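Local structure of peptidoglycan glycosyltransferase (Eggerthella lenta, 4MNR) at residues Phe264-Glu269 with Val321-Met326; Pro277-Pro282 with Pro317-Leu322. The protein is a penicillin-binding protein, with a larger domain of the penicillin-binding and beta-lactamase fold class and a smaller N-terminal domain. All coordinates share one frame; numbering follows the deposited sequence.

Contact 1: residues Phe264-Glu269 with Val321-Met326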
ATOM      1  N   PHE A 264       7.706   8.514   7.954  1.00 11.09           N
ATOM      2  CA  PHE A 264       7.111   7.290   7.435  1.00 11.60           C
ATOM      3  C   PHE A 264       7.348   7.151   5.943  1.00 12.03           C
ATOM      4  O   PHE A 264       6.871   6.203   5.327  1.00 15.32           O
ATOM      5  CB  PHE A 264       5.598   7.269   7.675  1.00 12.47           C
ATOM      6  CG  PHE A 264       5.200   6.843   9.060  1.00 11.80           C
ATOM      7  CD1 PHE A 264       4.842   5.523   9.310  1.00 12.15           C
ATOM      8  CD2 PHE A 264       5.133   7.759  10.090  1.00 12.60           C
ATOM      9  CE1 PHE A 264       4.444   5.121  10.570  1.00 10.40           C
ATOM     10  CE2 PHE A 264       4.737   7.367  11.359  1.00 13.18           C
ATOM     11  CZ  PHE A 264       4.401   6.045  11.607  1.00 11.61           C
ATOM     12  N   GLY A 265       8.060   8.095   5.350  1.00 13.19           N
ATOM     13  CA  GLY A 265       8.442   7.928   3.961  1.00 14.70           C
ATOM     14  C   GLY A 265       7.835   8.896   2.969  1.00 13.42           C
ATOM     15  O   GLY A 265       8.181   8.862   1.786  1.00 13.00           O
ATOM     16  N   PHE A 266       6.939   9.764   3.424  1.00 11.49           N
ATOM     17  CA  PHE A 266       6.414  10.786   2.525  1.00  9.24           C
ATOM     18  C   PHE A 266       7.527  11.745   2.091  1.00 12.73           C
ATOM     19  O   PHE A 266       8.433  12.067   2.867  1.00 13.84           O
ATOM     20  CB  PHE A 266       5.222  11.519   3.169  1.00 10.36           C
ATOM     21  CG  PHE A 266       3.966  10.691   3.210  1.00 10.32           C
ATOM     22  CD1 PHE A 266       3.812   9.693   4.156  1.00 10.59           C
ATOM     23  CD2 PHE A 266       2.954  10.892   2.281  1.00 12.73           C
ATOM     24  CE1 PHE A 266       2.670   8.910   4.196  1.00 12.69           C
ATOM     25  CE2 PHE A 266       1.797  10.121   2.309  1.00 13.78           C
ATOM     26  CZ  PHE A 266       1.649   9.120   3.262  1.00 10.87           C
ATOM     27  N   ASN A 267       7.461  12.184   0.833  1.00 11.83           N
ATOM     28  CA  ASN A 267       8.459  13.078   0.237  1.00 13.50           C
ATOM     29  C   ASN A 267       9.854  12.481   0.150  1.00 14.92           C
ATOM     30  O   ASN A 267      10.843  13.217   0.069  1.00 17.70           O
ATOM     31  CB  ASN A 267       8.520  14.434   0.944  1.00 15.05           C
ATOM     32  CG  ASN A 267       7.232  15.219   0.811  1.00 16.78           C
ATOM     33  OD1 ASN A 267       6.474  15.041  -0.145  1.00 17.00           O
ATOM     34  ND2 ASN A 267       6.994  16.113   1.755  1.00 17.39           N
ATOM     35  N   LYS A 268       9.927  11.155   0.168  1.00 17.89           N
ATOM     36  CA  LYS A 268      11.188  10.450  -0.062  1.00 22.20           C
ATOM     37  C   LYS A 268      11.066   9.593  -1.320  1.00 19.65           C
ATOM     38  O   LYS A 268      10.051   8.954  -1.554  1.00 22.38           O
ATOM     39  CB  LYS A 268      11.520   9.542   1.120  1.00 26.58           C
ATOM     40  CG  LYS A 268      11.509  10.224   2.474  1.00 32.91           C
ATOM     41  CD  LYS A 268      12.685  11.172   2.643  1.00 41.51           C
ATOM     42  CE  LYS A 268      12.638  11.843   4.003  1.00 47.05           C
ATOM     43  NZ  LYS A 268      12.414  10.844   5.084  1.00 50.28           N
ATOM     44  N   GLU A 269      12.106   9.593  -2.140  1.00 35.83           N
ATOM     45  CA  GLU A 269      12.136   8.680  -3.264  1.00 42.10           C
ATOM     46  C   GLU A 269      12.573   7.326  -2.734  1.00 40.61           C
ATOM     47  O   GLU A 269      13.661   7.178  -2.185  1.00 42.41           O
ATOM     48  CB  GLU A 269      13.059   9.188  -4.372  1.00 53.45           C
ATOM     49  CG  GLU A 269      12.375  10.182  -5.309  1.00 61.08           C
ATOM     50  CD  GLU A 269      13.354  10.981  -6.150  1.00 67.80           C
ATOM     51  OE1 GLU A 269      13.917  11.969  -5.630  1.00 69.97           O
ATOM     52  OE2 GLU A 269      13.558  10.624  -7.331  1.00 69.54           O
ATOM     53  N   VAL A 321      -0.186   2.462  -2.667  1.00 10.21           N
ATOM     54  CA  VAL A 321      -0.635   1.384  -1.791  1.00  9.27           C
ATOM     55  C   VAL A 321       0.582   0.762  -1.096  1.00 10.60           C
ATOM     56  O   VAL A 321       0.532   0.394   0.081  1.00 10.11           O
ATOM     57  CB  VAL A 321      -1.447   0.340  -2.576  1.00 10.24           C
ATOM     58  CG1 VAL A 321      -1.924  -0.784  -1.646  1.00 12.93           C
ATOM     59  CG2 VAL A 321      -2.628   1.034  -3.248  1.00 11.41           C
ATOM     60  N   LEU A 322       1.697   0.694  -1.821  1.00  9.87           N
ATOM     61  CA  LEU A 322       2.955   0.227  -1.241  1.00 12.08           C
ATOM     62  C   LEU A 322       3.367   1.079  -0.042  1.00  6.97           C
ATOM     63  O   LEU A 322       3.749   0.537   1.005  1.00  9.71           O
ATOM     64  CB  LEU A 322       4.058   0.242  -2.306  1.00 12.55           C
ATOM     65  CG  LEU A 322       5.459  -0.127  -1.830  1.00 12.25           C
ATOM     66  CD1 LEU A 322       5.495  -1.534  -1.207  1.00 11.90           C
ATOM     67  CD2 LEU A 322       6.464  -0.024  -2.978  1.00 14.32           C
ATOM     68  N   GLU A 323       3.253   2.405  -0.177  1.00  7.63           N
ATOM     69  CA  GLU A 323       3.578   3.300   0.929  1.00  8.67           C
ATOM     70  C   GLU A 323       2.669   3.030   2.129  1.00  7.92           C
ATOM     71  O   GLU A 323       3.137   2.995   3.264  1.00 10.24           O
ATOM     72  CB  GLU A 323       3.466   4.769   0.517  1.00 12.64           C
ATOM     73  CG  GLU A 323       3.472   5.754   1.689  1.00 13.48           C
ATOM     74  CD  GLU A 323       4.790   5.775   2.472  1.00 17.83           C
ATOM     75  OE1 GLU A 323       5.870   5.588   1.872  1.00 24.17           O
ATOM     76  OE2 GLU A 323       4.742   5.984   3.704  1.00 16.28           O
HETATM   77  N   MSE A 324       1.379   2.829   1.890  1.00  8.87           N
HETATM   78  CA  MSE A 324       0.487   2.551   3.015  1.00 10.31           C
HETATM   79  C   MSE A 324       0.780   1.212   3.680  1.00 10.24           C
HETATM   80  O   MSE A 324       0.627   1.063   4.884  1.00  9.98           O
HETATM   81  CB  MSE A 324      -0.996   2.685   2.620  1.00 11.50           C
HETATM   82  CG  MSE A 324      -1.361   4.082   2.148  1.00 10.95           C
HETATM   83 SE   MSE A 324      -0.741   5.512   3.343  0.76 18.05          SE
HETATM   84  CE  MSE A 324      -1.647   4.956   4.982  1.00 17.28           C
ATOM     85  N   ALA A 325       1.235   0.233   2.906  1.00  7.43           N
ATOM     86  CA  ALA A 325       1.667  -1.019   3.488  1.00  7.95           C
ATOM     87  C   ALA A 325       2.911  -0.783   4.338  1.00  9.38           C
ATOM     88  O   ALA A 325       3.028  -1.341   5.419  1.00 10.24           O
ATOM     89  CB  ALA A 325       1.931  -2.059   2.401  1.00 11.23           C
HETATM   90  N   MSE A 326       3.817   0.064   3.855  1.00  9.42           N
HETATM   91  CA  MSE A 326       5.002   0.427   4.636  1.00  9.91           C
HETATM   92  C   MSE A 326       4.640   1.121   5.947  1.00  9.31           C
HETATM   93  O   MSE A 326       5.288   0.908   6.971  1.00 11.56           O
HETATM   94  CB  MSE A 326       5.961   1.285   3.812  1.00 10.84           C
HETATM   95  CG  MSE A 326       6.539   0.485   2.627  1.00 13.42           C
HETATM   96 SE   MSE A 326       7.461   1.643   1.364  0.68 30.13          SE
HETATM   97  CE  MSE A 326       8.639   2.466   2.612  1.00 25.16           C
TER

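Contact 2: residues Pro277-Pro282 with Pro317-Leu322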
ATOM      1  N   PRO A 277       5.767   6.213  -7.808  1.00 15.35           N
ATOM      2  CA  PRO A 277       5.867   7.661  -7.608  1.00 13.63           C
ATOM      3  C   PRO A 277       6.106   7.979  -6.135  1.00 15.14           C
ATOM      4  O   PRO A 277       5.644   7.260  -5.250  1.00 15.02           O
ATOM      5  CB  PRO A 277       4.491   8.174  -8.049  1.00 15.06           C
ATOM      6  CG  PRO A 277       3.562   7.008  -7.807  1.00 14.34           C
ATOM      7  CD  PRO A 277       4.392   5.774  -8.103  1.00 13.95           C
ATOM      8  N   GLU A 278       6.838   9.055  -5.888  1.00 15.32           N
ATOM      9  CA  GLU A 278       7.045   9.553  -4.537  1.00 14.09           C
ATOM     10  C   GLU A 278       5.688   9.863  -3.896  1.00 10.49           C
ATOM     11  O   GLU A 278       4.846  10.513  -4.527  1.00 13.84           O
ATOM     12  CB  GLU A 278       7.865  10.838  -4.648  1.00 16.24           C
ATOM     13  CG  GLU A 278       8.411  11.385  -3.365  1.00 21.87           C
ATOM     14  CD  GLU A 278       9.221  12.653  -3.607  1.00 31.96           C
ATOM     15  OE1 GLU A 278       9.456  13.002  -4.783  1.00 34.53           O
ATOM     16  OE2 GLU A 278       9.611  13.311  -2.627  1.00 31.51           O
ATOM     17  N   SER A 279       5.472   9.405  -2.662  1.00 11.47           N
ATOM     18  CA  SER A 279       4.275   9.808  -1.915  1.00 10.23           C
ATOM     19  C   SER A 279       4.497  11.233  -1.427  1.00 11.88           C
ATOM     20  O   SER A 279       5.630  11.629  -1.153  1.00 15.26           O
ATOM     21  CB  SER A 279       4.006   8.851  -0.749  1.00 11.45           C
ATOM     22  OG  SER A 279       3.654   7.565  -1.232  1.00 11.82           O
ATOM     23  N   LEU A 280       3.422  12.016  -1.351  1.00 11.19           N
ATOM     24  CA  LEU A 280       3.562  13.466  -1.224  1.00 11.10           C
ATOM     25  C   LEU A 280       2.872  14.057  -0.003  1.00 11.07           C
ATOM     26  O   LEU A 280       1.793  13.613   0.394  1.00 11.35           O
ATOM     27  CB  LEU A 280       3.000  14.153  -2.474  1.00 13.25           C
ATOM     28  CG  LEU A 280       3.588  13.683  -3.803  1.00 13.39           C
ATOM     29  CD1 LEU A 280       2.860  14.314  -4.977  1.00 17.76           C
ATOM     30  CD2 LEU A 280       5.042  14.039  -3.817  1.00 13.94           C
HETATM   31  N   MSE A 281       3.523  15.064   0.582  1.00 11.88           N
HETATM   32  CA  MSE A 281       2.946  15.897   1.643  1.00 15.04           C
HETATM   33  C   MSE A 281       3.217  17.351   1.310  1.00 15.94           C
HETATM   34  O   MSE A 281       4.252  17.679   0.736  1.00 15.66           O
HETATM   35  CB  MSE A 281       3.584  15.590   3.005  1.00 18.94           C
HETATM   36  CG  MSE A 281       2.943  14.467   3.764  1.00 23.72           C
HETATM   37 SE   MSE A 281       1.119  14.799   4.377  0.55 17.54          SE
HETATM   38  CE  MSE A 281       1.344  15.946   5.929  1.00 22.00           C
ATOM     39  N   PRO A 282       2.296  18.246   1.684  1.00 16.12           N
ATOM     40  CA  PRO A 282       2.588  19.663   1.453  1.00 19.00           C
ATOM     41  C   PRO A 282       3.755  20.119   2.317  1.00 18.42           C
ATOM     42  O   PRO A 282       4.098  19.448   3.294  1.00 16.86           O
ATOM     43  CB  PRO A 282       1.312  20.370   1.925  1.00 20.03           C
ATOM     44  CG  PRO A 282       0.256  19.332   1.901  1.00 17.42           C
ATOM     45  CD  PRO A 282       0.940  18.026   2.205  1.00 17.10           C
ATOM     46  N   PRO A 317      -1.999  14.362   2.254  1.00 11.58           N
ATOM     47  CA  PRO A 317      -1.176  13.246   1.760  1.00  8.55           C
ATOM     48  C   PRO A 317      -1.698  12.564   0.495  1.00 11.56           C
ATOM     49  O   PRO A 317      -2.910  12.437   0.299  1.00 11.03           O
ATOM     50  CB  PRO A 317      -1.231  12.249   2.911  1.00  8.05           C
ATOM     51  CG  PRO A 317      -2.560  12.535   3.586  1.00  8.48           C
ATOM     52  CD  PRO A 317      -2.715  14.018   3.499  1.00  8.58           C
ATOM     53  N   GLN A 318      -0.769  12.152  -0.361  1.00 10.55           N
ATOM     54  CA  GLN A 318      -1.089  11.270  -1.480  1.00  8.65           C
ATOM     55  C   GLN A 318      -0.088  10.138  -1.382  1.00  8.39           C
ATOM     56  O   GLN A 318       1.114  10.375  -1.247  1.00 11.28           O
ATOM     57  CB  GLN A 318      -0.897  11.975  -2.812  1.00 14.08           C
ATOM     58  CG  GLN A 318      -1.706  13.244  -2.952  1.00 15.14           C
ATOM     59  CD  GLN A 318      -1.508  13.889  -4.303  1.00 19.05           C
ATOM     60  OE1 GLN A 318      -1.050  15.028  -4.405  1.00 23.11           O
ATOM     61  NE2 GLN A 318      -1.850  13.162  -5.354  1.00 16.67           N
ATOM     62  N   ALA A 319      -0.569   8.909  -1.467  1.00  8.86           N
ATOM     63  CA  ALA A 319       0.316   7.788  -1.209  1.00  9.22           C
ATOM     64  C   ALA A 319       0.072   6.663  -2.187  1.00  7.99           C
ATOM     65  O   ALA A 319      -1.045   6.491  -2.681  1.00  9.89           O
ATOM     66  CB  ALA A 319       0.106   7.275   0.209  1.00 10.73           C
ATOM     67  N   THR A 320       1.109   5.865  -2.419  1.00  8.05           N
ATOM     68  CA  THR A 320       0.897   4.597  -3.114  1.00 10.44           C
ATOM     69  C   THR A 320       0.375   3.551  -2.146  1.00 11.30           C
ATOM     70  O   THR A 320       0.491   3.709  -0.939  1.00  8.75           O
ATOM     71  CB  THR A 320       2.201   4.087  -3.734  1.00 10.88           C
ATOM     72  OG1 THR A 320       3.197   3.936  -2.717  1.00 11.05           O
ATOM     73  CG2 THR A 320       2.699   5.051  -4.774  1.00 12.32           C
ATOM     74  N   VAL A 321      -0.186   2.462  -2.667  1.00 10.21           N
ATOM     75  CA  VAL A 321      -0.635   1.384  -1.791  1.00  9.27           C
ATOM     76  C   VAL A 321       0.582   0.762  -1.096  1.00 10.60           C
ATOM     77  O   VAL A 321       0.532   0.394   0.081  1.00 10.11           O
ATOM     78  CB  VAL A 321      -1.447   0.340  -2.576  1.00 10.24           C
ATOM     79  CG1 VAL A 321      -1.924  -0.784  -1.646  1.00 12.93           C
ATOM     80  CG2 VAL A 321      -2.628   1.034  -3.248  1.00 11.41           C
ATOM     81  N   LEU A 322       1.697   0.694  -1.821  1.00  9.87           N
ATOM     82  CA  LEU A 322       2.955   0.227  -1.241  1.00 12.08           C
ATOM     83  C   LEU A 322       3.367   1.079  -0.042  1.00  6.97           C
ATOM     84  O   LEU A 322       3.749   0.537   1.005  1.00  9.71           O
ATOM     85  CB  LEU A 322       4.058   0.242  -2.306  1.00 12.55           C
ATOM     86  CG  LEU A 322       5.459  -0.127  -1.830  1.00 12.25           C
ATOM     87  CD1 LEU A 322       5.495  -1.534  -1.207  1.00 11.90           C
ATOM     88  CD2 LEU A 322       6.464  -0.024  -2.978  1.00 14.32           C
TER
HETATM   89  O   HOH W   1       5.291   6.033  -2.764  1.00 21.42           O

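Contact 1: residues Phe264-Glu269 with Val321-Met326
The carboxyl group of Glu323 lies close to the carbonyl O of Phe264 and against the ring of Phe266. Phe264 and Gly265 end helix 242-263 in a Schellman motif, within a domain of the penicillin-binding protein fold, and Glu323 reaches them from the first turn of helix 321-332. Its CG lies anti to the backbone N (chi1 167°), and a bend at chi2 turns the acid group toward the loop. Phe264 O and Glu323 OE2 are only 2.7 Å apart; two oxygens so close suggest that the buried acid is probably protonated, which would suit a place beside a carbonyl. Glu323 OE1 comes within 4.0 Å of Gly265 C and has no polar partner in the model.

Gly265 has a positive phi of 114°, which suits glycine because a beta carbon would press on the preceding carbonyl O; it would also stand too near Glu323 OE1. Gly265 then opens a type II beta turn ending at Lys268, closed by a weak bond of 3.3 Å from Lys268 N to Gly265 O. Asn267, a residue that tolerates positive phi well, fills its third position.

Phe266 and Glu323 slant across one another, the ring plane and the carboxylate plane 59° apart. Phe266 CE1 is 3.6 Å from Glu323 OE2, while Glu323 CG lies 4.1 Å from both Phe266 CE1 and Phe266 CZ, so the aliphatic part of the acid joins the packing. Phe187 meets the Phe266 ring edge-to-face. Selenomethionine Met324 starts away from the loop, but its flexible chain curls back, bringing its large, polarisable selenium to the rim of the phenyl group near the ring plane, with Met324 SE 4.3 Å from Phe266 CZ.

Contact 2: residues Pro277-Pro282 with Pro317-Leu322
Leu280 and Gln318 face each other as a hydrogen-bonded antiparallel pair, a single beta bridge. Leu280 N donates to Gln318 O at 2.8 Å, and Gln318 N returns a bond to Leu280 O at 3.0 Å; both donors lie in the plane of the carbonyl they address. Next along, Thr320 N gives a longer bond of 3.3 Å to Ser279 OG, with an N-H...O angle of 156°. A serine serves here because its short side chain, with OG beside its own backbone N, brings a hydroxyl up to the backbone of Thr320.

Thr320 is the N-cap of helix 321-332, which packs on the central antiparallel sheet of this penicillin-binding domain. The Thr320 chi1 of 58° sets OG1 between the backbone N and the carbonyl carbon, and OG1 accepts from Glu323 N.

A water joins three oxygens: it donates to Pro277 O at 2.8 Å and is hydrogen-bonded to Ser279 OG at 2.7 Å and to Thr320 OG1 at 3.0 Å.

Apolar contacts flank the polar ones. The Pro277 ring slants across the threonine methyl, with Pro277 CG 3.7 Å from Thr320 CG2. Selenomethionine Met281 runs side by side with Pro317, whose preceding peptide is cis, and Met281 SE lies 3.8 Å from Pro317 CB.

Overall arrangement
From the N terminus, the chain leaves helix 242-263 through 264-269, passes 277-282, runs through helices 284-289 and 291-298, and returns along 317-320 into helix 321-332. Contact 2 closes the shorter loop, with 34 residues between its segments; it lies within the longer loop of contact 1, so the two nest without crossing. The second segments of both run onto helix 321-332 and overlap at Val321 and Leu322, the contact centres about 6 Å apart. Asn267 links them directly, probably hydrogen-bonding to Ser279 and Met281. Together they tie the end of helix 242-263 to the start of helix 321-332, whose Val321 and Ala325 rest on strands 130-135 and 425-431.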